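Local coordinates for computationally designed four-helix bundle protein (Synthetic construct, PDB 3U3B) that has no known biological function but, as a hyperthermostable four-helix bundle with a computationally redesigned hydrophobic core, serves as a test of flexible-backbone protein design, at residues Thr12-Leu15 with Lys16-Gln20; Val46-Met49 with Lys50-Glu54. All coordinates share one frame; numbering follows the deposited sequence. Where two conformers were deposited one is given.

Contact 1. Residues Thr12-Leu15 with Lys16-Gln20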
ATOM      1  N   THR A  12      -8.069 -10.959  -4.537  1.00 27.80           N
ATOM      2  CA  THR A  12      -7.426  -9.924  -5.339  1.00 27.62           C
ATOM      3  C   THR A  12      -8.295  -8.677  -5.452  1.00 27.13           C
ATOM      4  O   THR A  12      -7.772  -7.559  -5.547  1.00 28.68           O
ATOM      5  CB  THR A  12      -6.995 -10.425  -6.751  1.00 30.77           C
ATOM      6  OG1 THR A  12      -8.116 -10.952  -7.460  1.00 36.64           O
ATOM      7  CG2 THR A  12      -5.907 -11.495  -6.639  1.00 29.94           C
ATOM      8  N   ASP A  13      -9.612  -8.852  -5.459  1.00 27.31           N
ATOM      9  CA  ASP A  13     -10.517  -7.712  -5.456  1.00 29.78           C
ATOM     10  C   ASP A  13     -10.416  -6.947  -4.126  1.00 27.64           C
ATOM     11  O   ASP A  13     -10.516  -5.717  -4.095  1.00 30.38           O
ATOM     12  CB  ASP A  13     -11.951  -8.154  -5.686  1.00 37.11           C
ATOM     13  CG  ASP A  13     -12.245  -8.476  -7.148  1.00 46.61           C
ATOM     14  OD1 ASP A  13     -11.394  -8.195  -8.021  1.00 50.83           O
ATOM     15  OD2 ASP A  13     -13.344  -9.001  -7.425  1.00 50.80           O
ATOM     16  N   GLU A  14     -10.206  -7.672  -3.040  1.00 26.59           N
ATOM     17  CA  GLU A  14     -10.051  -7.067  -1.725  1.00 28.79           C
ATOM     18  C   GLU A  14      -8.769  -6.244  -1.674  1.00 23.45           C
ATOM     19  O   GLU A  14      -8.745  -5.135  -1.112  1.00 21.80           O
ATOM     20  CB  GLU A  14     -10.047  -8.168  -0.678  1.00 41.62           C
ATOM     21  CG  GLU A  14      -9.830  -7.737   0.748  1.00 56.63           C
ATOM     22  CD  GLU A  14      -9.693  -8.937   1.662  1.00 70.63           C
ATOM     23  OE1 GLU A  14      -9.367 -10.024   1.145  1.00 72.92           O
ATOM     24  OE2 GLU A  14      -9.915  -8.808   2.883  1.00 78.47           O
ATOM     25  N   LEU A  15      -7.712  -6.771  -2.291  1.00 21.82           N
ATOM     26  CA  LEU A  15      -6.428  -6.092  -2.318  1.00 23.94           C
ATOM     27  C   LEU A  15      -6.504  -4.826  -3.167  1.00 26.14           C
ATOM     28  O   LEU A  15      -5.925  -3.784  -2.810  1.00 25.31           O
ATOM     29  CB  LEU A  15      -5.331  -7.004  -2.836  1.00 22.32           C
ATOM     30  CG  LEU A  15      -4.817  -8.053  -1.847  1.00 23.78           C
ATOM     31  CD1 LEU A  15      -3.921  -9.098  -2.563  1.00 24.62           C
ATOM     32  CD2 LEU A  15      -4.099  -7.412  -0.664  1.00 24.27           C
ATOM     33  N   LYS A  16      -7.216  -4.912  -4.290  1.00 29.14           N
ATOM     34  CA  LYS A  16      -7.446  -3.743  -5.147  1.00 28.31           C
ATOM     35  C   LYS A  16      -8.266  -2.648  -4.461  1.00 24.11           C
ATOM     36  O   LYS A  16      -8.016  -1.451  -4.680  1.00 25.38           O
ATOM     37  CB  LYS A  16      -8.141  -4.160  -6.444  1.00 34.03           C
ATOM     38  CG  LYS A  16      -7.287  -5.004  -7.341  1.00 36.90           C
ATOM     39  CD  LYS A  16      -8.086  -5.450  -8.559  1.00 45.80           C
ATOM     40  CE  LYS A  16      -7.264  -6.346  -9.479  1.00 52.69           C
ATOM     41  NZ  LYS A  16      -7.985  -6.671 -10.760  1.00 61.90           N
ATOM     42  N   GLU A  17      -9.246  -3.035  -3.647  0.57 23.56           N
ATOM     43  CA  GLU A  17     -10.021  -2.057  -2.873  0.57 27.93           C
ATOM     44  C   GLU A  17      -9.139  -1.353  -1.826  0.57 23.84           C
ATOM     45  O   GLU A  17      -9.219  -0.124  -1.647  0.57 26.98           O
ATOM     46  CB  GLU A  17     -11.240  -2.714  -2.212  0.57 30.53           C
ATOM     47  CG  GLU A  17     -12.499  -2.732  -3.092  0.57 49.42           C
ATOM     48  CD  GLU A  17     -13.677  -3.480  -2.473  0.57 59.71           C
ATOM     49  OE1 GLU A  17     -13.444  -4.382  -1.636  0.57 60.95           O
ATOM     50  OE2 GLU A  17     -14.840  -3.161  -2.833  0.57 65.23           O
ATOM     51  N   LEU A  18      -8.296  -2.119  -1.141  1.00 24.13           N
ATOM     52  CA  LEU A  18      -7.364  -1.540  -0.180  1.00 23.83           C
ATOM     53  C   LEU A  18      -6.386  -0.579  -0.863  1.00 22.25           C
ATOM     54  O   LEU A  18      -6.104   0.484  -0.316  1.00 22.48           O
ATOM     55  CB  LEU A  18      -6.604  -2.646   0.570  1.00 23.97           C
ATOM     56  CG  LEU A  18      -7.476  -3.526   1.452  1.00 28.84           C
ATOM     57  CD1 LEU A  18      -6.703  -4.744   1.896  1.00 28.02           C
ATOM     58  CD2 LEU A  18      -7.979  -2.737   2.665  1.00 32.07           C
ATOM     59  N   ILE A  19      -5.879  -0.937  -2.045  1.00 21.34           N
ATOM     60  CA  ILE A  19      -4.999  -0.048  -2.815  1.00 23.60           C
ATOM     61  C   ILE A  19      -5.706   1.253  -3.212  1.00 23.01           C
ATOM     62  O   ILE A  19      -5.162   2.342  -3.057  1.00 23.17           O
ATOM     63  CB  ILE A  19      -4.438  -0.771  -4.066  1.00 29.71           C
ATOM     64  CG1 ILE A  19      -3.381  -1.789  -3.642  1.00 32.32           C
ATOM     65  CG2 ILE A  19      -3.853   0.199  -5.066  1.00 31.17           C
ATOM     66  CD1 ILE A  19      -2.977  -2.745  -4.749  1.00 36.28           C
ATOM     67  N   GLN A  20      -6.923   1.146  -3.715  1.00 22.71           N
ATOM     68  CA  GLN A  20      -7.688   2.326  -4.028  1.00 24.83           C
ATOM     69  C   GLN A  20      -7.904   3.206  -2.770  1.00 25.35           C
ATOM     70  O   GLN A  20      -7.856   4.429  -2.852  1.00 26.23           O
ATOM     71  CB  GLN A  20      -9.026   1.944  -4.649  1.00 29.26           C
ATOM     72  CG  GLN A  20      -9.800   3.160  -5.146  1.00 37.23           C
ATOM     73  CD  GLN A  20      -8.966   4.005  -6.105  1.00 41.67           C
ATOM     74  OE1 GLN A  20      -8.514   3.519  -7.138  1.00 47.04           O
ATOM     75  NE2 GLN A  20      -8.738   5.265  -5.750  1.00 42.15           N
TER
HETATM   76  O   HOH W   1      -9.217  -9.231  -9.087  1.00 42.23           O

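Contact 2. Residues Val46-Met49 with Lys50-Glu54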
ATOM      1  N   VAL A  46      -1.700  -0.506   4.480  1.00 22.54           N
ATOM      2  CA  VAL A  46      -0.611  -1.245   3.855  1.00 21.04           C
ATOM      3  C   VAL A  46      -0.248  -2.498   4.681  1.00 21.11           C
ATOM      4  O   VAL A  46       0.042  -3.569   4.113  1.00 21.74           O
ATOM      5  CB  VAL A  46       0.605  -0.346   3.636  1.00 23.36           C
ATOM      6  CG1 VAL A  46       1.795  -1.125   3.114  1.00 23.45           C
ATOM      7  CG2 VAL A  46       0.260   0.789   2.661  1.00 23.47           C
ATOM      8  N   HIS A  47      -0.269  -2.370   6.012  1.00 20.45           N
ATOM      9  CA  HIS A  47       0.001  -3.488   6.913  1.00 20.32           C
ATOM     10  C   HIS A  47      -1.025  -4.604   6.724  1.00 21.31           C
ATOM     11  O   HIS A  47      -0.704  -5.806   6.811  1.00 21.60           O
ATOM     12  CB  HIS A  47      -0.029  -2.971   8.359  1.00 23.37           C
ATOM     13  CG  HIS A  47       0.515  -3.920   9.371  1.00 24.61           C
ATOM     14  ND1 HIS A  47      -0.276  -4.812  10.058  1.00 25.03           N
ATOM     15  CD2 HIS A  47       1.773  -4.099   9.839  1.00 25.96           C
ATOM     16  CE1 HIS A  47       0.466  -5.520  10.883  1.00 26.38           C
ATOM     17  NE2 HIS A  47       1.713  -5.103  10.777  1.00 26.99           N
ATOM     18  N   THR A  48      -2.269  -4.200   6.507  1.00 20.43           N
ATOM     19  CA  THR A  48      -3.377  -5.118   6.242  1.00 23.05           C
ATOM     20  C   THR A  48      -3.142  -5.882   4.916  1.00 24.50           C
ATOM     21  O   THR A  48      -3.302  -7.107   4.833  1.00 25.63           O
ATOM     22  CB  THR A  48      -4.710  -4.348   6.209  1.00 26.07           C
ATOM     23  OG1 THR A  48      -4.966  -3.792   7.507  1.00 27.02           O
ATOM     24  CG2 THR A  48      -5.859  -5.231   5.827  1.00 26.29           C
ATOM     25  N   MET A  49      -2.759  -5.155   3.884  1.00 23.15           N
ATOM     26  CA  MET A  49      -2.440  -5.758   2.587  1.00 24.62           C
ATOM     27  C   MET A  49      -1.281  -6.738   2.677  1.00 25.16           C
ATOM     28  O   MET A  49      -1.303  -7.794   2.045  1.00 27.32           O
ATOM     29  CB  MET A  49      -2.073  -4.658   1.601  1.00 24.11           C
ATOM     30  CG  MET A  49      -3.214  -3.741   1.269  1.00 25.32           C
ATOM     31  SD  MET A  49      -2.770  -2.718  -0.181  1.00 34.92           S
ATOM     32  CE  MET A  49      -1.660  -1.501   0.486  1.00 42.99           C
ATOM     33  N   LYS A  50      -0.265  -6.372   3.451  1.00 22.92           N
ATOM     34  CA  LYS A  50       0.931  -7.183   3.622  1.00 24.75           C
ATOM     35  C   LYS A  50       0.581  -8.519   4.253  1.00 25.92           C
ATOM     36  O   LYS A  50       1.060  -9.550   3.790  1.00 28.45           O
ATOM     37  CB  LYS A  50       1.906  -6.436   4.511  1.00 28.13           C
ATOM     38  CG  LYS A  50       3.167  -7.184   4.926  1.00 37.96           C
ATOM     39  CD  LYS A  50       4.075  -7.463   3.772  1.00 51.27           C
ATOM     40  CE  LYS A  50       5.462  -7.874   4.265  1.00 66.52           C
ATOM     41  NZ  LYS A  50       5.418  -9.027   5.204  1.00 76.10           N
ATOM     42  N   GLU A  51      -0.249  -8.483   5.294  1.00 26.73           N
ATOM     43  CA  GLU A  51      -0.769  -9.703   5.939  1.00 27.76           C
ATOM     44  C   GLU A  51      -1.442 -10.612   4.892  1.00 28.22           C
ATOM     45  O   GLU A  51      -1.173 -11.819   4.834  1.00 29.12           O
ATOM     46  CB  GLU A  51      -1.772  -9.341   7.037  1.00 27.25           C
ATOM     47  CG  GLU A  51      -2.425 -10.573   7.679  1.00 30.76           C
ATOM     48  CD  GLU A  51      -3.483 -10.250   8.710  1.00 33.55           C
ATOM     49  OE1 GLU A  51      -3.850  -9.061   8.875  1.00 35.05           O
ATOM     50  OE2 GLU A  51      -3.962 -11.202   9.366  1.00 35.36           O
ATOM     51  N   ILE A  52      -2.330 -10.047   4.080  1.00 28.54           N
ATOM     52  CA  ILE A  52      -3.020 -10.833   3.048  1.00 29.83           C
ATOM     53  C   ILE A  52      -2.039 -11.449   2.043  1.00 28.50           C
ATOM     54  O   ILE A  52      -2.139 -12.652   1.728  1.00 28.95           O
ATOM     55  CB  ILE A  52      -4.067  -9.992   2.301  1.00 29.53           C
ATOM     56  CG1 ILE A  52      -5.196  -9.608   3.250  1.00 28.91           C
ATOM     57  CG2 ILE A  52      -4.613 -10.736   1.048  1.00 32.03           C
ATOM     58  CD1 ILE A  52      -6.025  -8.493   2.758  1.00 29.17           C
ATOM     59  N   THR A  53      -1.088 -10.653   1.554  1.00 26.41           N
ATOM     60  CA  THR A  53      -0.151 -11.162   0.547  1.00 30.73           C
ATOM     61  C   THR A  53       0.726 -12.277   1.109  1.00 32.83           C
ATOM     62  O   THR A  53       1.093 -13.214   0.378  1.00 33.07           O
ATOM     63  CB  THR A  53       0.746 -10.062  -0.022  1.00 32.10           C
ATOM     64  OG1 THR A  53       1.430  -9.402   1.053  1.00 32.54           O
ATOM     65  CG2 THR A  53      -0.081  -9.097  -0.779  1.00 31.77           C
ATOM     66  N   GLU A  54       1.029 -12.203   2.407  1.00 32.25           N
ATOM     67  CA  GLU A  54       1.822 -13.252   3.028  1.00 37.64           C
ATOM     68  C   GLU A  54       1.014 -14.540   3.090  1.00 36.06           C
ATOM     69  O   GLU A  54       1.537 -15.621   2.844  1.00 42.53           O
ATOM     70  CB  GLU A  54       2.260 -12.875   4.443  1.00 37.83           C
ATOM     71  CG  GLU A  54       3.337 -11.799   4.538  1.00 48.25           C
ATOM     72  CD  GLU A  54       4.637 -12.171   3.817  1.00 69.40           C
ATOM     73  OE1 GLU A  54       4.671 -13.187   3.090  1.00 84.47           O
ATOM     74  OE2 GLU A  54       5.637 -11.432   3.976  1.00 74.27           O
TER
HETATM   75  O   HOH W   2      -5.364  -8.447   6.739  1.00 31.71           O

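Contact 1. Residues Thr12-Leu15 with Lys16-Gln20
Lys16 hangs back over Thr12, one turn earlier on the same alpha-helix, and the two are joined both through the backbone and through a water. The backbone part is regular i to i+4 bonding: Lys16 N donates to Thr12 O at 3.0 Å, and Glu17, Leu18 and Ile19 bond in the same way to Asp13, Glu14 and Leu15, the last with Ile19 N to Leu15 O at 2.9 Å.

The water-mediated part lies at the polar edge. One water sits 2.6 Å from Thr12 OG1 and donates to Asp13 OD1, also at 2.6 Å, while Lys16 NZ reaches it only weakly, at 3.3 Å. Asp13 OD1 and Lys16 NZ themselves stay 4.6 Å apart, so the opposite charges are linked at most loosely, through the water, with no direct salt bridge. Thr12 OG1 has its main partner elsewhere, at Ile8 O in the preceding turn.

The remaining contacts are of aliphatic carbon against carbonyl oxygen. With CG opposite its own carbonyl carbon (chi1 -67°), the Lys16 chain turns back toward the N-terminal end of the helix, bringing CG to 3.2 Å from Thr12 O before running on fully extended to the water. Leu18 and Ile19 share that first torsion: Leu18 CG approaches Glu14 O, and Ile19 CG1 is 3.3 Å from Leu15 O.

This part of helix 3-30 lies between two other helices of the bundle. Leu15 and Ile19 are buried and reach both: Leu101 and Val97 of helix 84-102 meet them on one flank, Ile52 and Met49 of helix 36-56 on another. Leu18 adds to the packing on Met49, and Glu14 extends it to Ile52 at the solvent-facing margin.

Contact 2. Residues Val46-Met49 with Lys50-Glu54
Thr53 packs against the carbonyl of Met49, one turn back in an alpha-helix of the four-helix bundle, its methyl CG2 3.3 Å from Met49 O, the same oxygen that accepts Thr53 N at 2.9 Å. Ile52 does likewise with Thr48: its N bonds to Thr48 O, and CG1 and CD1 lie against that carbonyl. One water donates both to Thr48 O and to Glu51 OE1, lying 2.7 Å from OE1.

The hydroxyl of Thr53 is anchored as well. Held between the backbone N and the carbonyl carbon (chi1 55°), OG1 donates to Lys50 O at 2.8 Å, from the same face of that carbonyl as Glu54 N, so two donors grip one oxygen. A valine here would remove the hydroxyl and is likely to leave Lys50 O with Glu54 N as its one donor within this turn.

Farther out, helix 59-76 covers Met49 with Leu65, Thr53 with Ala62 and Val46 with Met69. On the outer side the Lys50 chain, bent at chi2 and chi4, carries its ammonium to a salt bridge in which NZ lies 2.7 Å from Glu54 OE2, on the anti lone pair of that oxygen.

In the fold
Contact 1 lies on helix 3-30 and contact 2 on helix 36-56, the next helix in the chain, so residues 12-20 come entirely before 46-54. Their centres are about 11 Å apart, and the two helix segments pack directly on each other, with Leu18 CB meeting Met49 CG at 3.6 Å. Each segment thus presents its apolar side to the other while the charged side chains of each lie toward the outside of the bundle. With helices 59-76 and 84-102 completing the bundle, this interface forms part of the hydrophobic core, and the sequence resembles an Hpt domain, a four-helix-bundle family.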